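Local coordinates for cortical-lytic enzyme (PDB 4S3J), which acts as an N-acetylglucosaminidase that degrades spore cortex peptidoglycan during germination, cleaving only material that is already partially degraded, at residues A[101-106]-A[396-401]; A[105-110]-A[425-430]. All blocks are in the same frame, centred on the assembly; numbering follows the deposited sequence.

Contact 1. Residues A[101-106]-A[396-401]; sequences TKRSVE and LMKEQG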
ATOM      1  N   THR A 101     -10.822   6.970  19.308  1.00 26.29           N
ATOM      2  CA  THR A 101     -11.930   6.778  18.369  1.00 22.72           C
ATOM      3  C   THR A 101     -11.386   6.616  16.947  1.00 21.83           C
ATOM      4  O   THR A 101     -10.807   7.545  16.376  1.00 25.30           O
ATOM      5  CB  THR A 101     -12.921   7.945  18.425  1.00 36.89           C
ATOM      6  OG1 THR A 101     -12.274   9.138  17.973  1.00 75.54           O
ATOM      7  CG2 THR A 101     -13.412   8.146  19.848  1.00 26.01           C
ATOM      8  N   LYS A 102     -11.694   5.471  16.355  1.00 24.66           N
ATOM      9  CA  LYS A 102     -11.231   5.107  15.011  1.00 25.63           C
ATOM     10  C   LYS A 102     -12.012   5.808  13.942  1.00 31.65           C
ATOM     11  O   LYS A 102     -13.226   5.953  14.062  1.00 29.53           O
ATOM     12  CB  LYS A 102     -11.372   3.598  14.788  1.00 25.56           C
ATOM     13  CG  LYS A 102     -10.465   2.751  15.601  1.00 33.18           C
ATOM     14  CD  LYS A 102     -10.916   1.296  15.628  1.00 42.28           C
ATOM     15  CE  LYS A 102     -10.837   0.581  14.333  1.00 43.94           C
ATOM     16  NZ  LYS A 102     -11.064  -0.876  14.566  1.00 46.84           N
ATOM     17  N   ARG A 103     -11.294   6.375  12.978  1.00 27.92           N
ATOM     18  CA  ARG A 103     -11.921   6.862  11.745  1.00 30.30           C
ATOM     19  C   ARG A 103     -11.988   5.732  10.724  1.00 25.93           C
ATOM     20  O   ARG A 103     -11.305   4.697  10.859  1.00 21.49           O
ATOM     21  CB  ARG A 103     -11.186   8.083  11.186  1.00 39.92           C
ATOM     22  CG  ARG A 103      -9.714   7.924  10.893  1.00 51.79           C
ATOM     23  CD  ARG A 103      -9.128   9.270  10.492  1.00 72.38           C
ATOM     24  NE  ARG A 103      -8.708   9.561   9.112  1.00 72.93           N
ATOM     25  CZ  ARG A 103      -9.117   8.998   7.973  1.00 54.73           C
ATOM     26  NH1 ARG A 103     -10.015   8.023   7.920  1.00 53.86           N
ATOM     27  NH2 ARG A 103      -8.593   9.455   6.842  1.00 32.23           N
ATOM     28  N   SER A 104     -12.878   5.912   9.748  1.00 22.30           N
ATOM     29  CA  SER A 104     -13.074   4.963   8.662  1.00 23.73           C
ATOM     30  C   SER A 104     -11.980   5.127   7.628  1.00 24.69           C
ATOM     31  O   SER A 104     -11.391   6.202   7.498  1.00 26.08           O
ATOM     32  CB  SER A 104     -14.440   5.158   7.992  1.00 31.83           C
ATOM     33  OG  SER A 104     -15.485   4.769   8.861  1.00 50.04           O
ATOM     34  N   VAL A 105     -11.725   4.056   6.894  1.00 19.82           N
ATOM     35  CA  VAL A 105     -10.774   4.081   5.782  1.00 20.76           C
ATOM     36  C   VAL A 105     -11.306   3.202   4.653  1.00 21.36           C
ATOM     37  O   VAL A 105     -12.027   2.231   4.891  1.00 18.58           O
ATOM     38  CB  VAL A 105      -9.359   3.598   6.244  1.00 22.53           C
ATOM     39  CG1 VAL A 105      -9.310   2.084   6.452  1.00 22.95           C
ATOM     40  CG2 VAL A 105      -8.293   4.027   5.271  1.00 27.45           C
ATOM     41  N   GLU A 106     -10.955   3.538   3.417  1.00 20.12           N
ATOM     42  CA  GLU A 106     -11.158   2.623   2.303  1.00 19.96           C
ATOM     43  C   GLU A 106      -9.806   2.044   1.935  1.00 19.62           C
ATOM     44  O   GLU A 106      -8.810   2.763   1.914  1.00 18.28           O
ATOM     45  CB  GLU A 106     -11.819   3.314   1.104  1.00 19.15           C
ATOM     46  CG  GLU A 106     -13.228   3.793   1.438  1.00 18.45           C
ATOM     47  CD  GLU A 106     -14.090   4.161   0.243  1.00 23.40           C
ATOM     48  OE1 GLU A 106     -13.643   4.014  -0.901  1.00 27.93           O
ATOM     49  OE2 GLU A 106     -15.245   4.575   0.465  1.00 35.35           O
ATOM     50  N   LEU A 396       0.232   9.415   8.870  1.00 16.84           N
ATOM     51  CA  LEU A 396       0.230  10.442   7.826  1.00 17.21           C
ATOM     52  C   LEU A 396      -1.160  10.579   7.184  1.00 19.60           C
ATOM     53  O   LEU A 396      -1.634  11.700   6.931  1.00 19.87           O
ATOM     54  CB  LEU A 396       1.275  10.114   6.772  1.00 16.62           C
ATOM     55  CG  LEU A 396       1.331  11.023   5.539  1.00 16.31           C
ATOM     56  CD1 LEU A 396       1.685  12.459   5.960  1.00 24.45           C
ATOM     57  CD2 LEU A 396       2.330  10.511   4.532  1.00 16.94           C
ATOM     58  N   MET A 397      -1.815   9.446   6.932  1.00 16.68           N
ATOM     59  CA  MET A 397      -3.158   9.444   6.348  1.00 17.36           C
ATOM     60  C   MET A 397      -4.111  10.194   7.262  1.00 19.02           C
ATOM     61  O   MET A 397      -4.926  10.994   6.803  1.00 20.60           O
ATOM     62  CB  MET A 397      -3.663   8.021   6.131  1.00 17.92           C
ATOM     63  CG  MET A 397      -2.881   7.235   5.071  1.00 21.24           C
ATOM     64  SD  MET A 397      -3.320   5.474   5.077  1.00 20.03           S
ATOM     65  CE  MET A 397      -5.097   5.566   4.811  1.00 21.11           C
ATOM     66  N   LYS A 398      -3.992   9.937   8.552  1.00 17.86           N
ATOM     67  CA  LYS A 398      -4.840  10.609   9.533  1.00 18.91           C
ATOM     68  C   LYS A 398      -4.613  12.115   9.524  1.00 23.57           C
ATOM     69  O   LYS A 398      -5.579  12.895   9.513  1.00 24.40           O
ATOM     70  CB  LYS A 398      -4.577  10.050  10.943  1.00 19.90           C
ATOM     71  CG  LYS A 398      -4.929   8.575  11.094  1.00 17.70           C
ATOM     72  CD  LYS A 398      -4.525   8.037  12.445  1.00 16.93           C
ATOM     73  CE  LYS A 398      -4.495   6.492  12.464  1.00 19.92           C
ATOM     74  NZ  LYS A 398      -4.252   5.998  13.871  1.00 17.56           N
ATOM     75  N   GLU A 399      -3.347  12.523   9.544  1.00 19.74           N
ATOM     76  CA  GLU A 399      -3.010  13.938   9.576  1.00 23.67           C
ATOM     77  C   GLU A 399      -3.534  14.650   8.340  1.00 21.98           C
ATOM     78  O   GLU A 399      -4.053  15.758   8.437  1.00 25.66           O
ATOM     79  CB  GLU A 399      -1.501  14.134   9.677  1.00 25.13           C
ATOM     80  CG  GLU A 399      -0.876  13.666  10.976  1.00 27.28           C
ATOM     81  CD  GLU A 399       0.641  13.641  10.901  1.00 42.17           C
ATOM     82  OE1 GLU A 399       1.181  13.387   9.804  1.00 26.54           O
ATOM     83  OE2 GLU A 399       1.302  13.866  11.929  1.00 48.91           O
ATOM     84  N   GLN A 400      -3.394  14.010   7.182  1.00 21.71           N
ATOM     85  CA  GLN A 400      -3.752  14.635   5.904  1.00 20.28           C
ATOM     86  C   GLN A 400      -5.234  14.490   5.574  1.00 23.11           C
ATOM     87  O   GLN A 400      -5.746  15.188   4.693  1.00 24.96           O
ATOM     88  CB  GLN A 400      -2.903  14.044   4.776  1.00 21.76           C
ATOM     89  CG  GLN A 400      -1.431  14.354   4.907  1.00 25.75           C
ATOM     90  CD  GLN A 400      -1.142  15.833   4.745  1.00 33.48           C
ATOM     91  OE1 GLN A 400      -1.771  16.512   3.933  1.00 33.84           O
ATOM     92  NE2 GLN A 400      -0.204  16.343   5.528  1.00 30.14           N
ATOM     93  N   GLY A 401      -5.931  13.603   6.278  1.00 23.15           N
ATOM     94  CA  GLY A 401      -7.360  13.442   6.092  1.00 22.88           C
ATOM     95  C   GLY A 401      -7.776  12.851   4.748  1.00 28.19           C
ATOM     96  O   GLY A 401      -8.841  13.173   4.232  1.00 26.22           O
TER
HETATM   97  O   HOH W   1      -8.013  11.981   9.021  1.00 33.39           O

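Contact 2. Residues A[105-110]-A[425-430]; sequences VESIAY and FTITKK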
ATOM      1  N   VAL A 105     -11.725   4.056   6.894  1.00 19.82           N
ATOM      2  CA  VAL A 105     -10.774   4.081   5.782  1.00 20.76           C
ATOM      3  C   VAL A 105     -11.306   3.202   4.653  1.00 21.36           C
ATOM      4  O   VAL A 105     -12.027   2.231   4.891  1.00 18.58           O
ATOM      5  CB  VAL A 105      -9.359   3.598   6.244  1.00 22.53           C
ATOM      6  CG1 VAL A 105      -9.310   2.084   6.452  1.00 22.95           C
ATOM      7  CG2 VAL A 105      -8.293   4.027   5.271  1.00 27.45           C
ATOM      8  N   GLU A 106     -10.955   3.538   3.417  1.00 20.12           N
ATOM      9  CA  GLU A 106     -11.158   2.623   2.303  1.00 19.96           C
ATOM     10  C   GLU A 106      -9.806   2.044   1.935  1.00 19.62           C
ATOM     11  O   GLU A 106      -8.810   2.763   1.914  1.00 18.28           O
ATOM     12  CB  GLU A 106     -11.819   3.314   1.104  1.00 19.15           C
ATOM     13  CG  GLU A 106     -13.228   3.793   1.438  1.00 18.45           C
ATOM     14  CD  GLU A 106     -14.090   4.161   0.243  1.00 23.40           C
ATOM     15  OE1 GLU A 106     -13.643   4.014  -0.901  1.00 27.93           O
ATOM     16  OE2 GLU A 106     -15.245   4.575   0.465  1.00 35.35           O
ATOM     17  N   SER A 107      -9.783   0.738   1.689  1.00 15.55           N
ATOM     18  CA  SER A 107      -8.561   0.016   1.360  1.00 15.68           C
ATOM     19  C   SER A 107      -8.725  -0.674   0.020  1.00 19.04           C
ATOM     20  O   SER A 107      -9.782  -1.216  -0.265  1.00 18.02           O
ATOM     21  CB  SER A 107      -8.244  -1.008   2.456  1.00 19.60           C
ATOM     22  OG  SER A 107      -9.342  -1.889   2.611  1.00 18.90           O
ATOM     23  N   ILE A 108      -7.657  -0.676  -0.778  1.00 15.56           N
ATOM     24  CA  ILE A 108      -7.596  -1.393  -2.038  1.00 14.05           C
ATOM     25  C   ILE A 108      -6.386  -2.300  -2.012  1.00 15.03           C
ATOM     26  O   ILE A 108      -5.377  -1.933  -1.417  1.00 15.63           O
ATOM     27  CB  ILE A 108      -7.446  -0.459  -3.251  1.00 15.13           C
ATOM     28  CG1 ILE A 108      -8.571   0.582  -3.272  1.00 20.43           C
ATOM     29  CG2 ILE A 108      -7.382  -1.272  -4.552  1.00 16.59           C
ATOM     30  CD1 ILE A 108      -8.249   1.743  -4.169  1.00 24.29           C
ATOM     31  N   ALA A 109      -6.481  -3.480  -2.611  1.00 14.77           N
ATOM     32  CA  ALA A 109      -5.279  -4.261  -2.918  1.00 13.86           C
ATOM     33  C   ALA A 109      -5.320  -4.776  -4.349  1.00 14.88           C
ATOM     34  O   ALA A 109      -6.359  -5.228  -4.824  1.00 16.56           O
ATOM     35  CB  ALA A 109      -5.119  -5.418  -1.965  1.00 16.53           C
ATOM     36  N   TYR A 110      -4.167  -4.733  -5.014  1.00 14.05           N
ATOM     37  CA  TYR A 110      -4.014  -5.210  -6.373  1.00 14.75           C
ATOM     38  C   TYR A 110      -3.516  -6.641  -6.404  1.00 16.26           C
ATOM     39  O   TYR A 110      -2.687  -7.024  -5.584  1.00 15.81           O
ATOM     40  CB  TYR A 110      -3.033  -4.315  -7.149  1.00 14.26           C
ATOM     41  CG  TYR A 110      -3.658  -3.014  -7.616  1.00 13.98           C
ATOM     42  CD1 TYR A 110      -3.840  -1.946  -6.752  1.00 17.02           C
ATOM     43  CD2 TYR A 110      -4.093  -2.873  -8.935  1.00 15.88           C
ATOM     44  CE1 TYR A 110      -4.431  -0.757  -7.185  1.00 20.70           C
ATOM     45  CE2 TYR A 110      -4.689  -1.684  -9.369  1.00 20.54           C
ATOM     46  CZ  TYR A 110      -4.852  -0.630  -8.483  1.00 23.65           C
ATOM     47  OH  TYR A 110      -5.454   0.566  -8.863  1.00 22.67           O
ATOM     48  N   PHE A 425      -8.061   1.590  12.089  1.00 16.69           N
ATOM     49  CA  PHE A 425      -9.187   2.096  11.328  1.00 18.70           C
ATOM     50  C   PHE A 425     -10.375   1.161  11.340  1.00 17.84           C
ATOM     51  O   PHE A 425     -10.238  -0.051  11.505  1.00 19.60           O
ATOM     52  CB  PHE A 425      -8.814   2.294   9.847  1.00 20.70           C
ATOM     53  CG  PHE A 425      -7.663   3.239   9.593  1.00 18.36           C
ATOM     54  CD1 PHE A 425      -7.810   4.602   9.768  1.00 21.71           C
ATOM     55  CD2 PHE A 425      -6.444   2.753   9.128  1.00 16.21           C
ATOM     56  CE1 PHE A 425      -6.762   5.460   9.512  1.00 24.97           C
ATOM     57  CE2 PHE A 425      -5.401   3.613   8.857  1.00 18.88           C
ATOM     58  CZ  PHE A 425      -5.556   4.959   9.049  1.00 20.19           C
ATOM     59  N   THR A 426     -11.549   1.731  11.071  1.00 19.83           N
ATOM     60  CA  THR A 426     -12.696   0.942  10.677  1.00 20.12           C
ATOM     61  C   THR A 426     -12.655   0.792   9.168  1.00 22.91           C
ATOM     62  O   THR A 426     -12.619   1.779   8.463  1.00 28.11           O
ATOM     63  CB  THR A 426     -14.002   1.615  11.105  1.00 26.76           C
ATOM     64  OG1 THR A 426     -14.031   1.688  12.534  1.00 27.22           O
ATOM     65  CG2 THR A 426     -15.182   0.838  10.630  1.00 30.00           C
ATOM     66  N   ILE A 427     -12.572  -0.435   8.677  1.00 20.02           N
ATOM     67  CA  ILE A 427     -12.440  -0.653   7.232  1.00 21.06           C
ATOM     68  C   ILE A 427     -13.830  -0.660   6.602  1.00 26.42           C
ATOM     69  O   ILE A 427     -14.674  -1.486   6.935  1.00 24.19           O
ATOM     70  CB  ILE A 427     -11.696  -1.968   6.932  1.00 21.48           C
ATOM     71  CG1 ILE A 427     -10.287  -1.900   7.543  1.00 20.49           C
ATOM     72  CG2 ILE A 427     -11.664  -2.257   5.445  1.00 23.68           C
ATOM     73  CD1 ILE A 427      -9.565  -3.182   7.521  1.00 26.79           C
ATOM     74  N   THR A 428     -14.047   0.263   5.675  1.00 23.27           N
ATOM     75  CA  THR A 428     -15.322   0.393   4.995  1.00 24.50           C
ATOM     76  C   THR A 428     -15.597  -0.807   4.105  1.00 22.91           C
ATOM     77  O   THR A 428     -14.746  -1.203   3.306  1.00 20.69           O
ATOM     78  CB  THR A 428     -15.334   1.664   4.157  1.00 23.04           C
ATOM     79  OG1 THR A 428     -15.204   2.800   5.016  1.00 25.63           O
ATOM     80  CG2 THR A 428     -16.625   1.792   3.336  1.00 28.22           C
ATOM     81  N   LYS A 429     -16.784  -1.387   4.258  1.00 24.65           N
ATOM     82  CA  LYS A 429     -17.260  -2.436   3.366  1.00 24.90           C
ATOM     83  C   LYS A 429     -18.535  -1.939   2.699  1.00 24.43           C
ATOM     84  O   LYS A 429     -19.468  -1.514   3.379  1.00 29.99           O
ATOM     85  CB  LYS A 429     -17.522  -3.739   4.115  1.00 28.83           C
ATOM     86  CG  LYS A 429     -16.273  -4.417   4.659  1.00 33.64           C
ATOM     87  CD  LYS A 429     -15.421  -4.978   3.531  1.00 33.50           C
ATOM     88  CE  LYS A 429     -14.923  -6.373   3.835  1.00 35.16           C
ATOM     89  NZ  LYS A 429     -14.156  -6.948   2.711  1.00 24.40           N
ATOM     90  N   LYS A 430     -18.562  -1.974   1.373  1.00 23.43           N
ATOM     91  CA  LYS A 430     -19.687  -1.448   0.626  1.00 25.36           C
ATOM     92  C   LYS A 430     -20.514  -2.554  -0.012  1.00 36.04           C
ATOM     93  O   LYS A 430     -21.600  -2.292  -0.531  1.00 37.36           O
ATOM     94  CB  LYS A 430     -19.209  -0.476  -0.450  1.00 30.53           C
ATOM     95  CG  LYS A 430     -18.497   0.710   0.144  1.00 37.04           C
ATOM     96  CD  LYS A 430     -18.486   1.886  -0.795  1.00 45.16           C
ATOM     97  CE  LYS A 430     -17.116   2.265  -1.255  1.00 43.49           C
ATOM     98  NZ  LYS A 430     -17.123   3.703  -1.663  1.00 56.65           N
TER

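Contact 1. Residues A[101-106]-A[396-401]
No direct hydrogen bond joins residues 101-106 to the end of the helix at 396-401; a water carries the polar part of the contact. It accepts from Arg103 NE at 2.5 Å and donates to the carbonyl oxygen of Lys398, 2.6 Å away, one of the last carbonyls of the helix. Arg103 suits this place because its long chain, with CG in the crowded position between backbone N and carbonyl carbon (chi1 57°) and a bend at chi3, spans the gap to the helix end. Its NH2 also makes a weak hydrogen bond to the carbonyl of Ile402, so the guanidinium sits where a helix C-terminus should favour positive charge. Just past the helix, Gly401 turns the chain with positive phi, which glycine adopts readily.

The apolar part is a single touch deeper in: Val105 CG2 meets Met397 CE at 3.6 Å, the two buried side chains crossing at about a right angle. The flexible methionine, bent at chi3 (57°), brings its terminal methyl to the branched valine.

Helix 387-400 thus packs against the start of strand 104-111, with Met397 also touching Met320 of strand 318-330 and Leu396 facing helix 299-312.

Contact 2. Residues A[105-110]-A[425-430]
Strand 104-111 and the short strand 426-427 run parallel, paired through a single bridge in which the CA atoms of Val105 and Ile427 lie 5.2 Å apart. Both backbone polar groups of Val105 are used. Its N-H donates to Thr426 O at 2.9 Å, and its carbonyl oxygen accepts from Thr428 N over 2.9 Å in a nearly straight bond (174° at the hydrogen). Each donor lies almost along the C=O axis of its acceptor. Thr428 OG1 lies 3.2 Å from Val105 O, at most a weak hydrogen bond.

Val105 and Ile427 project to the same face, where the valine also lies against Phe425. Val105 CB sits over one face of the ring in a CH-pi contact, 4.2 Å from the centroid, while CG1 reaches Phe425 CB at 3.4 Å. A beta-branched valine fits here, being compact and at ease in an extended backbone. The ring has a further partner in Phe394, which meets it edge-to-face. Ser107, small enough to fit beside Ile427, brings OG to 3.7 Å from Ile427 CG2 and hydrogen-bonds to the carbonyl of Phe132.

Toward the chain end the contact becomes ionic. Glu106 extends beyond CG, its CG passing Thr428 CB, and OE2 forms a salt bridge with Lys430 NZ at 3.0 Å. The exposed Lys430 points its side chain toward the strand and, bent at chi3 (-115°), brings NZ to OE2 from above the carboxylate plane, 30° out of it.

Strand 104-111 is the first strand of the TIM barrel of this family 18 glycosyl hydrolase, and the tail after helix 415-424 adds a short parallel strand to its beginning.

How the contacts relate
The two contacts lie with their centres 11 Å apart, and their ranges overlap at Val105 and Glu106, of which Val105 touches both partners. From the one early strand 104-111, contact 1 leads to the end of helix 387-400 and contact 2 to residues 425-430, after the final helix 415-424, so the order along the chain is 101-110, 396-401, 425-430. Lys398 of contact 1 and Phe425 of contact 2 meet in a cation-pi interaction, and Arg103 O probably accepts a hydrogen bond from Thr426 N at 3.0 Å. Together they join the N-terminal end of the barrel's first strand to the C-terminal part of the chain, away from Glu220, the probable proton donor.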